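PDB 6JSA: hypothetical membrane protein from Corynebacterium glutamicum, which binds heme through this C-terminal domain of HtaA and probably takes part in passing heme along the corynebacterial heme uptake machinery. Local coordinates for residues V14-F18 with F146-Y150; D77-I83 with I95-S101; Y110-V114 with S139-A145. All blocks are in the same frame, centred on the assembly; numbering follows the deposited sequence. Where two conformers were deposited one is given.

Contact 1. Residues V14-F18 with F146-Y150. With HEM (protoporphyrin IX containing Fe), chain B.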
loop_
_atom_site.group_PDB
_atom_site.type_symbol
_atom_site.label_atom_id
_atom_site.label_comp_id
_atom_site.label_asym_id
_atom_site.label_seq_id
_atom_site.Cartn_x
_atom_site.Cartn_y
_atom_site.Cartn_z
ATOM N N VAL A 14 -2.368 4.573 -3.661
ATOM C CA VAL A 14 -1.484 3.880 -4.595
ATOM C C VAL A 14 -0.709 4.923 -5.389
ATOM O O VAL A 14 0.460 5.189 -5.088
ATOM C CB VAL A 14 -2.189 2.828 -5.476
ATOM C CG1 VAL A 14 -1.164 2.127 -6.351
ATOM C CG2 VAL A 14 -2.915 1.812 -4.589
ATOM N N LYS A 15 -1.353 5.544 -6.376
ATOM C CA LYS A 15 -0.787 6.719 -7.033
ATOM C C LYS A 15 -1.933 7.470 -7.689
ATOM O O LYS A 15 -2.716 6.866 -8.429
ATOM C CB LYS A 15 0.260 6.332 -8.085
ATOM C CG LYS A 15 1.095 7.507 -8.590
ATOM C CD LYS A 15 2.155 7.024 -9.562
ATOM C CE LYS A 15 3.155 8.102 -9.995
ATOM N NZ LYS A 15 2.595 9.449 -10.254
ATOM N N ALA A 16 -2.045 8.775 -7.415
ATOM C CA ALA A 16 -3.187 9.523 -7.940
ATOM C C ALA A 16 -3.245 9.454 -9.462
ATOM O O ALA A 16 -4.320 9.252 -10.045
ATOM C CB ALA A 16 -3.143 10.974 -7.475
ATOM N N SER A 17 -2.097 9.610 -10.128
ATOM C CA SER A 17 -2.109 9.572 -11.585
ATOM C C SER A 17 -2.492 8.190 -12.103
ATOM O O SER A 17 -3.071 8.075 -13.187
ATOM C CB SER A 17 -0.767 10.051 -12.148
ATOM O OG SER A 17 0.286 9.175 -11.799
ATOM N N PHE A 18 -2.175 7.131 -11.351
ATOM C CA PHE A 18 -2.624 5.794 -11.732
ATOM C C PHE A 18 -4.140 5.663 -11.629
ATOM O O PHE A 18 -4.777 5.106 -12.528
ATOM C CB PHE A 18 -1.929 4.727 -10.883
ATOM C CG PHE A 18 -2.227 3.320 -11.320
ATOM C CD1 PHE A 18 -1.799 2.875 -12.563
ATOM C CD2 PHE A 18 -2.923 2.448 -10.499
ATOM C CE1 PHE A 18 -2.049 1.583 -12.985
ATOM C CE2 PHE A 18 -3.182 1.147 -10.908
ATOM C CZ PHE A 18 -2.744 0.713 -12.160
ATOM N N PHE A 146 3.743 -2.907 -12.219
ATOM C CA PHE A 146 3.169 -1.845 -13.030
ATOM C C PHE A 146 3.595 -1.925 -14.492
ATOM O O PHE A 146 3.541 -0.913 -15.207
ATOM C CB PHE A 146 3.497 -0.477 -12.437
ATOM C CG PHE A 146 2.665 -0.105 -11.241
ATOM C CD1 PHE A 146 1.328 0.216 -11.384
ATOM C CD2 PHE A 146 3.237 -0.028 -9.973
ATOM C CE1 PHE A 146 0.570 0.591 -10.296
ATOM C CE2 PHE A 146 2.484 0.354 -8.871
ATOM C CZ PHE A 146 1.143 0.658 -9.038
ATOM N N ALA A 147 4.015 -3.109 -14.944
ATOM C CA ALA A 147 4.330 -3.352 -16.353
ATOM C C ALA A 147 5.432 -2.429 -16.866
ATOM O O ALA A 147 5.477 -2.099 -18.052
ATOM C CB ALA A 147 3.081 -3.304 -17.247
ATOM N N ASP A 148 6.334 -2.019 -15.976
ATOM C CA ASP A 148 7.479 -1.177 -16.302
ATOM C C ASP A 148 7.086 0.221 -16.767
ATOM O O ASP A 148 7.920 0.936 -17.336
ATOM C CB ASP A 148 8.435 -1.839 -17.306
ATOM C CG ASP A 148 8.906 -3.212 -16.850
ATOM O OD1 ASP A 148 9.266 -3.375 -15.663
ATOM O OD2 ASP A 148 8.916 -4.132 -17.694
ATOM N N PHE A 149 5.836 0.647 -16.532
ATOM C CA PHE A 149 5.478 2.028 -16.842
ATOM C C PHE A 149 6.056 3.018 -15.837
ATOM O O PHE A 149 6.216 4.197 -16.175
ATOM C CB PHE A 149 3.962 2.201 -16.965
ATOM C CG PHE A 149 3.401 1.740 -18.284
ATOM C CD1 PHE A 149 2.978 0.434 -18.462
ATOM C CD2 PHE A 149 3.306 2.624 -19.350
ATOM C CE1 PHE A 149 2.451 0.019 -19.679
ATOM C CE2 PHE A 149 2.789 2.216 -20.576
ATOM C CZ PHE A 149 2.364 0.917 -20.743
ATOM N N TYR A 150 6.357 2.575 -14.620
ATOM C CA TYR A 150 7.095 3.363 -13.646
ATOM C C TYR A 150 8.418 2.660 -13.400
ATOM O O TYR A 150 8.463 1.431 -13.310
ATOM C CB TYR A 150 6.377 3.427 -12.295
ATOM C CG TYR A 150 4.956 3.940 -12.293
ATOM C CD1 TYR A 150 4.601 5.093 -12.978
ATOM C CD2 TYR A 150 3.969 3.270 -11.579
ATOM C CE1 TYR A 150 3.294 5.561 -12.965
ATOM C CE2 TYR A 150 2.666 3.734 -11.552
ATOM C CZ TYR A 150 2.331 4.876 -12.244
ATOM O OH TYR A 150 1.028 5.321 -12.223
HETATM C CHA HEM B . 0.037 4.574 -18.934
HETATM C CHB HEM B . -1.261 2.175 -22.925
HETATM C CHC HEM B . -1.491 -1.930 -20.372
HETATM C CHD HEM B . 0.181 0.394 -16.481
HETATM C C1A HEM B . -0.329 4.288 -20.228
HETATM C C2A HEM B . -0.485 5.258 -21.294
HETATM C C3A HEM B . -0.845 4.606 -22.403
HETATM C C4A HEM B . -0.907 3.193 -22.070
HETATM C CMA HEM B . -1.142 5.216 -23.796
HETATM C CAA HEM B . -0.322 6.774 -21.108
HETATM C CBA HEM B . -1.622 7.240 -20.439
HETATM C CGA HEM B . -1.588 8.707 -20.101
HETATM O O1A HEM B . -0.483 9.291 -20.012
HETATM O O2A HEM B . -2.677 9.296 -19.898
HETATM C C1B HEM B . -1.497 0.865 -22.577
HETATM C C2B HEM B . -2.064 -0.161 -23.428
HETATM C C3B HEM B . -2.123 -1.303 -22.724
HETATM C C4B HEM B . -1.598 -1.019 -21.402
HETATM C CMB HEM B . -2.487 0.098 -24.884
HETATM C CAB HEM B . -2.637 -2.706 -23.121
HETATM C CBB HEM B . -3.243 -3.020 -24.272
HETATM C C1C HEM B . -1.025 -1.673 -19.101
HETATM C C2C HEM B . -0.810 -2.669 -18.072
HETATM C C3C HEM B . -0.377 -2.033 -16.980
HETATM C C4C HEM B . -0.266 -0.617 -17.299
HETATM C CMC HEM B . -1.086 -4.180 -18.218
HETATM C CAC HEM B . -0.025 -2.714 -15.637
HETATM C CBC HEM B . -0.381 -2.155 -14.468
HETATM C C1D HEM B . 0.307 1.718 -16.823
HETATM C C2D HEM B . 0.797 2.757 -15.950
HETATM C C3D HEM B . 0.758 3.908 -16.618
HETATM C C4D HEM B . 0.229 3.643 -17.938
HETATM C CMD HEM B . 1.281 2.535 -14.508
HETATM C CAD HEM B . 1.165 5.297 -16.081
HETATM C CBD HEM B . -0.106 5.972 -15.548
HETATM C CGD HEM B . 0.250 7.292 -14.912
HETATM O O1D HEM B . 0.354 8.312 -15.638
HETATM O O2D HEM B . 0.430 7.326 -13.669
HETATM N NA HEM B . -0.594 3.030 -20.733
HETATM N NB HEM B . -1.235 0.310 -21.342
HETATM N NC HEM B . -0.677 -0.428 -18.598
HETATM N ND HEM B . -0.034 2.288 -18.037
HETATM FE FE HEM B . -0.930 1.344 -19.596
#

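Contact 2. Residues D77-I83 with I95-S101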
loop_
_atom_site.group_PDB
_atom_site.type_symbol
_atom_site.label_atom_id
_atom_site.label_comp_id
_atom_site.label_asym_id
_atom_site.label_seq_id
_atom_site.Cartn_x
_atom_site.Cartn_y
_atom_site.Cartn_z
ATOM N N ASP A 77 -4.752 -6.038 -15.226
ATOM C CA ASP A 77 -5.408 -6.800 -14.168
ATOM C C ASP A 77 -4.395 -6.841 -13.024
ATOM O O ASP A 77 -3.445 -7.627 -13.062
ATOM C CB ASP A 77 -5.747 -8.191 -14.687
ATOM C CG ASP A 77 -6.546 -9.025 -13.700
ATOM O OD1 ASP A 77 -6.498 -8.757 -12.478
ATOM O OD2 ASP A 77 -7.216 -9.971 -14.162
ATOM N N MET A 78 -4.594 -5.974 -12.033
ATOM C CA MET A 78 -3.620 -5.781 -10.966
ATOM C C MET A 78 -4.330 -5.889 -9.629
ATOM O O MET A 78 -5.264 -5.130 -9.355
ATOM C CB MET A 78 -2.928 -4.422 -11.088
ATOM C CG MET A 78 -1.850 -4.218 -10.041
ATOM S SD MET A 78 -1.053 -2.613 -10.228
ATOM C CE MET A 78 0.460 -2.877 -9.312
ATOM N N GLN A 79 -3.881 -6.822 -8.801
ATOM C CA GLN A 79 -4.446 -7.031 -7.479
ATOM C C GLN A 79 -3.397 -6.701 -6.431
ATOM O O GLN A 79 -2.257 -7.171 -6.516
ATOM C CB GLN A 79 -4.892 -8.483 -7.314
ATOM C CG GLN A 79 -5.934 -8.928 -8.324
ATOM C CD GLN A 79 -6.287 -10.384 -8.158
ATOM O OE1 GLN A 79 -6.682 -10.817 -7.074
ATOM N NE2 GLN A 79 -6.132 -11.155 -9.226
ATOM N N ILE A 80 -3.794 -5.905 -5.442
ATOM C CA ILE A 80 -2.957 -5.566 -4.297
ATOM C C ILE A 80 -3.749 -5.939 -3.048
ATOM O O ILE A 80 -4.875 -5.459 -2.859
ATOM C CB ILE A 80 -2.595 -4.071 -4.280
ATOM C CG1 ILE A 80 -1.893 -3.664 -5.583
ATOM C CG2 ILE A 80 -1.732 -3.744 -3.066
ATOM C CD1 ILE A 80 -1.612 -2.186 -5.693
ATOM N N ALA A 81 -3.177 -6.799 -2.203
ATOM C CA ALA A 81 -3.918 -7.301 -1.050
ATOM C C ALA A 81 -3.045 -7.345 0.197
ATOM O O ALA A 81 -1.818 -7.447 0.128
ATOM C CB ALA A 81 -4.474 -8.701 -1.308
ATOM N N ASN A 82 -3.709 -7.287 1.355
ATOM C CA ASN A 82 -3.054 -7.521 2.645
ATOM C C ASN A 82 -1.854 -6.597 2.858
ATOM O O ASN A 82 -0.731 -7.043 3.146
ATOM C CB ASN A 82 -2.655 -8.987 2.783
ATOM C CG ASN A 82 -3.838 -9.902 2.753
ATOM O OD1 ASN A 82 -4.800 -9.695 3.489
ATOM N ND2 ASN A 82 -3.788 -10.919 1.900
ATOM N N ILE A 83 -2.092 -5.290 2.741
ATOM C CA ILE A 83 -0.984 -4.354 2.906
ATOM C C ILE A 83 -0.496 -4.364 4.349
ATOM O O ILE A 83 -1.249 -4.642 5.297
ATOM C CB ILE A 83 -1.291 -2.924 2.423
ATOM C CG1 ILE A 83 -2.233 -2.202 3.381
ATOM C CG2 ILE A 83 -1.805 -2.924 0.998
ATOM C CD1 ILE A 83 -2.164 -0.688 3.217
ATOM N N ILE A 95 4.507 -3.489 2.336
ATOM C CA ILE A 95 4.468 -4.867 1.863
ATOM C C ILE A 95 3.037 -5.206 1.458
ATOM O O ILE A 95 2.082 -4.776 2.111
ATOM C CB ILE A 95 4.958 -5.796 2.992
ATOM C CG1 ILE A 95 6.406 -5.462 3.380
ATOM C CG2 ILE A 95 4.814 -7.260 2.620
ATOM C CD1 ILE A 95 6.800 -5.973 4.756
ATOM N N ALA A 96 2.883 -5.987 0.388
ATOM C CA ALA A 96 1.560 -6.433 -0.029
ATOM C C ALA A 96 1.707 -7.701 -0.852
ATOM O O ALA A 96 2.794 -8.023 -1.340
ATOM C CB ALA A 96 0.839 -5.355 -0.839
ATOM N N ASP A 97 0.597 -8.425 -0.990
ATOM C CA ASP A 97 0.487 -9.525 -1.940
ATOM C C ASP A 97 0.035 -8.945 -3.273
ATOM O O ASP A 97 -0.977 -8.239 -3.334
ATOM C CB ASP A 97 -0.570 -10.530 -1.478
ATOM C CG ASP A 97 -0.324 -11.056 -0.073
ATOM O OD1 ASP A 97 0.829 -10.990 0.403
ATOM O OD2 ASP A 97 -1.295 -11.546 0.547
ATOM N N VAL A 98 0.786 -9.214 -4.340
ATOM C CA VAL A 98 0.544 -8.564 -5.627
ATOM C C VAL A 98 0.497 -9.593 -6.746
ATOM O O VAL A 98 1.409 -10.414 -6.880
ATOM C CB VAL A 98 1.612 -7.497 -5.942
ATOM C CG1 VAL A 98 1.328 -6.835 -7.301
ATOM C CG2 VAL A 98 1.669 -6.460 -4.834
ATOM N N VAL A 99 -0.554 -9.516 -7.567
ATOM C CA VAL A 99 -0.664 -10.259 -8.822
ATOM C C VAL A 99 -0.964 -9.243 -9.914
ATOM O O VAL A 99 -1.859 -8.408 -9.750
ATOM C CB VAL A 99 -1.792 -11.308 -8.770
ATOM C CG1 VAL A 99 -1.857 -12.090 -10.077
ATOM C CG2 VAL A 99 -1.617 -12.229 -7.571
ATOM N N SER A 100 -0.211 -9.281 -11.014
ATOM C CA SER A 100 -0.435 -8.280 -12.048
ATOM C C SER A 100 -0.111 -8.859 -13.412
ATOM O O SER A 100 0.675 -9.797 -13.536
ATOM C CB SER A 100 0.419 -7.035 -11.807
ATOM O OG SER A 100 -0.088 -5.933 -12.513
ATOM N N SER A 101 -0.705 -8.262 -14.442
ATOM C CA SER A 101 -0.484 -8.663 -15.825
ATOM C C SER A 101 0.365 -7.647 -16.580
ATOM O O SER A 101 0.348 -6.452 -16.278
ATOM C CB SER A 101 -1.818 -8.828 -16.550
ATOM O OG SER A 101 -2.484 -9.994 -16.104
HETATM O O HOH W 1 -1.895 -5.530 -14.847
HETATM O O HOH W 2 -2.984 -10.428 -13.357
#

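Contact 3. Residues Y110-V114 with S139-A145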
loop_
_atom_site.group_PDB
_atom_site.type_symbol
_atom_site.label_atom_id
_atom_site.label_comp_id
_atom_site.label_asym_id
_atom_site.label_seq_id
_atom_site.Cartn_x
_atom_site.Cartn_y
_atom_site.Cartn_z
ATOM N N TYR A 110 3.440 -12.119 -7.854
ATOM C CA TYR A 110 4.658 -11.673 -7.187
ATOM C C TYR A 110 4.734 -12.148 -5.750
ATOM O O TYR A 110 5.772 -11.960 -5.102
ATOM C CB TYR A 110 4.777 -10.142 -7.260
ATOM C CG TYR A 110 4.962 -9.670 -8.678
ATOM C CD1 TYR A 110 3.867 -9.406 -9.490
ATOM C CD2 TYR A 110 6.237 -9.533 -9.222
ATOM C CE1 TYR A 110 4.038 -9.009 -10.801
ATOM C CE2 TYR A 110 6.421 -9.131 -10.527
ATOM C CZ TYR A 110 5.316 -8.874 -11.316
ATOM O OH TYR A 110 5.483 -8.486 -12.622
ATOM N N GLY A 111 3.669 -12.770 -5.250
ATOM C CA GLY A 111 3.625 -13.188 -3.875
ATOM C C GLY A 111 3.573 -11.985 -2.944
ATOM O O GLY A 111 3.178 -10.873 -3.313
ATOM N N ARG A 112 4.001 -12.227 -1.713
ATOM C CA ARG A 112 4.101 -11.169 -0.724
ATOM C C ARG A 112 5.439 -10.470 -0.916
ATOM O O ARG A 112 6.496 -11.108 -0.828
ATOM C CB ARG A 112 3.980 -11.746 0.683
ATOM C CG ARG A 112 3.847 -10.677 1.732
ATOM C CD ARG A 112 3.094 -11.165 2.959
ATOM N NE ARG A 112 2.842 -10.048 3.864
ATOM C CZ ARG A 112 1.848 -9.176 3.713
ATOM N NH1 ARG A 112 0.996 -9.295 2.698
ATOM N NH2 ARG A 112 1.707 -8.175 4.566
ATOM N N THR A 113 5.400 -9.171 -1.201
ATOM C CA THR A 113 6.584 -8.474 -1.680
ATOM C C THR A 113 6.605 -7.051 -1.138
ATOM O O THR A 113 5.562 -6.466 -0.841
ATOM C CB THR A 113 6.601 -8.456 -3.219
ATOM O OG1 THR A 113 7.851 -7.945 -3.683
ATOM C CG2 THR A 113 5.463 -7.594 -3.776
ATOM N N VAL A 114 7.806 -6.492 -1.018
ATOM C CA VAL A 114 7.923 -5.066 -0.739
ATOM C C VAL A 114 7.536 -4.300 -1.998
ATOM O O VAL A 114 8.190 -4.428 -3.037
ATOM C CB VAL A 114 9.341 -4.713 -0.271
ATOM C CG1 VAL A 114 9.483 -3.209 -0.077
ATOM C CG2 VAL A 114 9.666 -5.461 1.010
ATOM N N SER A 139 9.507 -0.187 -5.494
ATOM C CA SER A 139 10.501 -1.250 -5.512
ATOM C C SER A 139 10.669 -1.828 -6.919
ATOM O O SER A 139 9.922 -1.513 -7.850
ATOM C CB SER A 139 10.053 -2.381 -4.591
ATOM O OG SER A 139 8.910 -3.016 -5.149
ATOM N N GLN A 140 11.663 -2.711 -7.055
ATOM C CA GLN A 140 11.858 -3.431 -8.311
ATOM C C GLN A 140 10.627 -4.261 -8.662
ATOM O O GLN A 140 10.111 -4.191 -9.782
ATOM C CB GLN A 140 13.094 -4.329 -8.202
ATOM C CG GLN A 140 14.386 -3.592 -7.883
ATOM C CD GLN A 140 14.990 -2.924 -9.097
ATOM O OE1 GLN A 140 14.644 -3.248 -10.231
ATOM N NE2 GLN A 140 15.900 -1.986 -8.866
ATOM N N SER A 141 10.140 -5.058 -7.707
ATOM C CA SER A 141 8.961 -5.875 -7.975
ATOM C C SER A 141 7.746 -5.005 -8.259
ATOM O O SER A 141 6.927 -5.339 -9.123
ATOM C CB SER A 141 8.687 -6.818 -6.804
ATOM O OG SER A 141 8.366 -6.082 -5.642
ATOM N N GLY A 142 7.618 -3.877 -7.555
ATOM C CA GLY A 142 6.513 -2.975 -7.833
ATOM C C GLY A 142 6.568 -2.411 -9.240
ATOM O O GLY A 142 5.547 -2.325 -9.926
ATOM N N SER A 143 7.762 -2.027 -9.695
ATOM C CA SER A 143 7.924 -1.543 -11.062
ATOM C C SER A 143 7.494 -2.596 -12.075
ATOM O O SER A 143 6.796 -2.284 -13.054
ATOM C CB SER A 143 9.384 -1.148 -11.271
ATOM O OG SER A 143 9.627 -0.752 -12.604
ATOM N N GLN A 144 7.895 -3.851 -11.861
ATOM C CA GLN A 144 7.460 -4.922 -12.751
ATOM C C GLN A 144 5.954 -5.112 -12.691
ATOM O O GLN A 144 5.314 -5.370 -13.712
ATOM C CB GLN A 144 8.165 -6.225 -12.388
ATOM C CG GLN A 144 9.664 -6.172 -12.578
ATOM C CD GLN A 144 10.344 -7.439 -12.114
ATOM O OE1 GLN A 144 9.725 -8.505 -12.062
ATOM N NE2 GLN A 144 11.619 -7.333 -11.765
ATOM N N ALA A 145 5.368 -5.013 -11.497
ATOM C CA ALA A 145 3.925 -5.194 -11.381
ATOM C C ALA A 145 3.163 -4.100 -12.110
ATOM O O ALA A 145 2.044 -4.336 -12.580
ATOM C CB ALA A 145 3.519 -5.252 -9.910
HETATM O O HOH W 3 7.574 -9.467 -14.168
#

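Contact 1. Residues V14-F18 with F146-Y150
F18 and F146 meet as a T-shaped (edge-to-face) aromatic pair. The edge of F146 points at the face of F18, with CE1 of F146 over the centre of that ring. The ring centroids are 5.0 Å apart and the planes stand at 82°. The F18 ring gets there with CG anti to its backbone N (chi1 -174°). V14 extends the apolar group: its CG1 lies at the edge of the F146 ring, 3.8 Å from F146 CZ. One face of F146 is covered by Y150, whose CE2 sits over the ring centre.

Y150 lies across F18 at about a right angle, and its OH is 3.3 Å from F18 CB. The K15 chain passes by the same ring, with CD 3.4 Å from Y150 OH. K15 then bends at its last torsion, and NZ donates to S17 OG at 2.8 Å.

The polar group centres on one heme propionate. S17 OG donates to HEM O2D at 2.6 Å, and Y150 OH donates to the same oxygen at 2.5 Å. HEM O2D lies at the edge of the Y150 ring, close to its plane. Over one face of that ring sits the heme methyl CMD.

F149 stacks one face on the porphyrin, with ND of HEM over its ring centre and F149 CZ 3.5 Å from the iron. A type I' turn from F146 to F149 presents this ring. A147, at positive phi, ends the preceding helix in a Schellman motif. The axial ligand of the iron is Y21, on the helix that begins in 14-18.

The two segments share no direct hydrogen bond. Polar groups from both converge on O2D, and K15 probably adds positive charge nearby, which would favour an ionised propionate.

Contact 2. Residues D77-I83 with I95-S101
Strand 77-81 runs almost exactly antiparallel to strand 95-101, with axes 4.6 Å apart. The strands form one hairpin of the beta fold. Q79 with V99 and A81 with D97 are hydrogen-bonded pairs; I80 with V98 is a non-hydrogen-bonded pair between them. The bond from Q79 N to V99 O is short at 2.7 Å and nearly straight at 175°. At the heme end the ladder slackens: S101 N to D77 O is weak. There one water accepts from D77 N and S101 N, and a second joins D77 O to S101 OG.

M78, I80, V98 and S100 share one face. M78 is extended and lays CG 3.5 Å from S100 OG, while that hydroxyl bonds to A145 O of the short helix. I80 CG2 touches A96 CB at 3.8 Å.

Q79, A81, D97 and V99 occupy the other face. At the corner, N82 ND2 donates to D97 OD2 at 2.9 Å. The donor meets the anti side of the carboxylate, 34° out of its plane, and the amide and carboxylate planes are 70° apart. D97 OD1 forms a salt bridge with R112, which also bonds to N82 O. D77 OD1 takes its bond from H68.

Thus D97 grips N82 directly through OD2 and, by way of R112, through OD1. The nearby arginine probably favours its ionised form.

Contact 3. Residues Y110-V114 with S139-A145
Y110 lays its ring against the last turn of helix 140-145. S141 O lies over one face, offset toward the rim, 4.0 Å above the plane. CE1 of Y110 packs on A145 CB at 3.9 Å. CB of Q144 lies 3.5 Å from Y110 OH. The Q144 chain is extended beyond CG, which brings OE1 to the edge of the ring, near its plane. The ring and amide planes are 62° apart. One water links the two polar ends, bonding to Y110 OH at 2.8 Å and donating to Q144 OE1.

The first turn of the helix is held by hydroxyls. S139 is the N-cap: its OG accepts from G142 N at 2.9 Å. The same OG donates to V114 O at 2.6 Å, with the donor tilted 20° from the carbonyl plane. With chi1 at 68°, S139 OG sits between its backbone N and carbonyl carbon, where it can both cap the helix and meet the strand. T113 OG1 and S141 OG share a hydrogen bond of 2.8 Å.

The chain turns a corner at R112, so Y110 and V114 reach the helix from two different strand segments. R112 turns away from the helix, to a salt bridge with E84.

S139 OG thus donates to a strand carbonyl and accepts from a helix amide. One hydroxyl ties the start of the helix to the strand, while Y110 covers the other end largely by packing.

Contacts 2 and 3 lie closest, with centres about 9 Å apart. Contact 1 is about 13 Å from contact 2 and 12 Å from contact 3, centre to centre. Contacts 2 and 3 follow in series along the chain, and contact 1 spans both. Strand 91-101 of contact 2 pairs with strands 107-111 and 113-125 of contact 3, with a probable backbone bond from Y110 N to V98 O. Helix 140-145 of contact 3 runs straight into the turn of contact 1. S143 OG probably bonds to Y150 O, and M78 SD packs on F146 CE1. Strands, helix and turn are thus connected, and the ends with S101, A145 and Y150 reach the heme pocket.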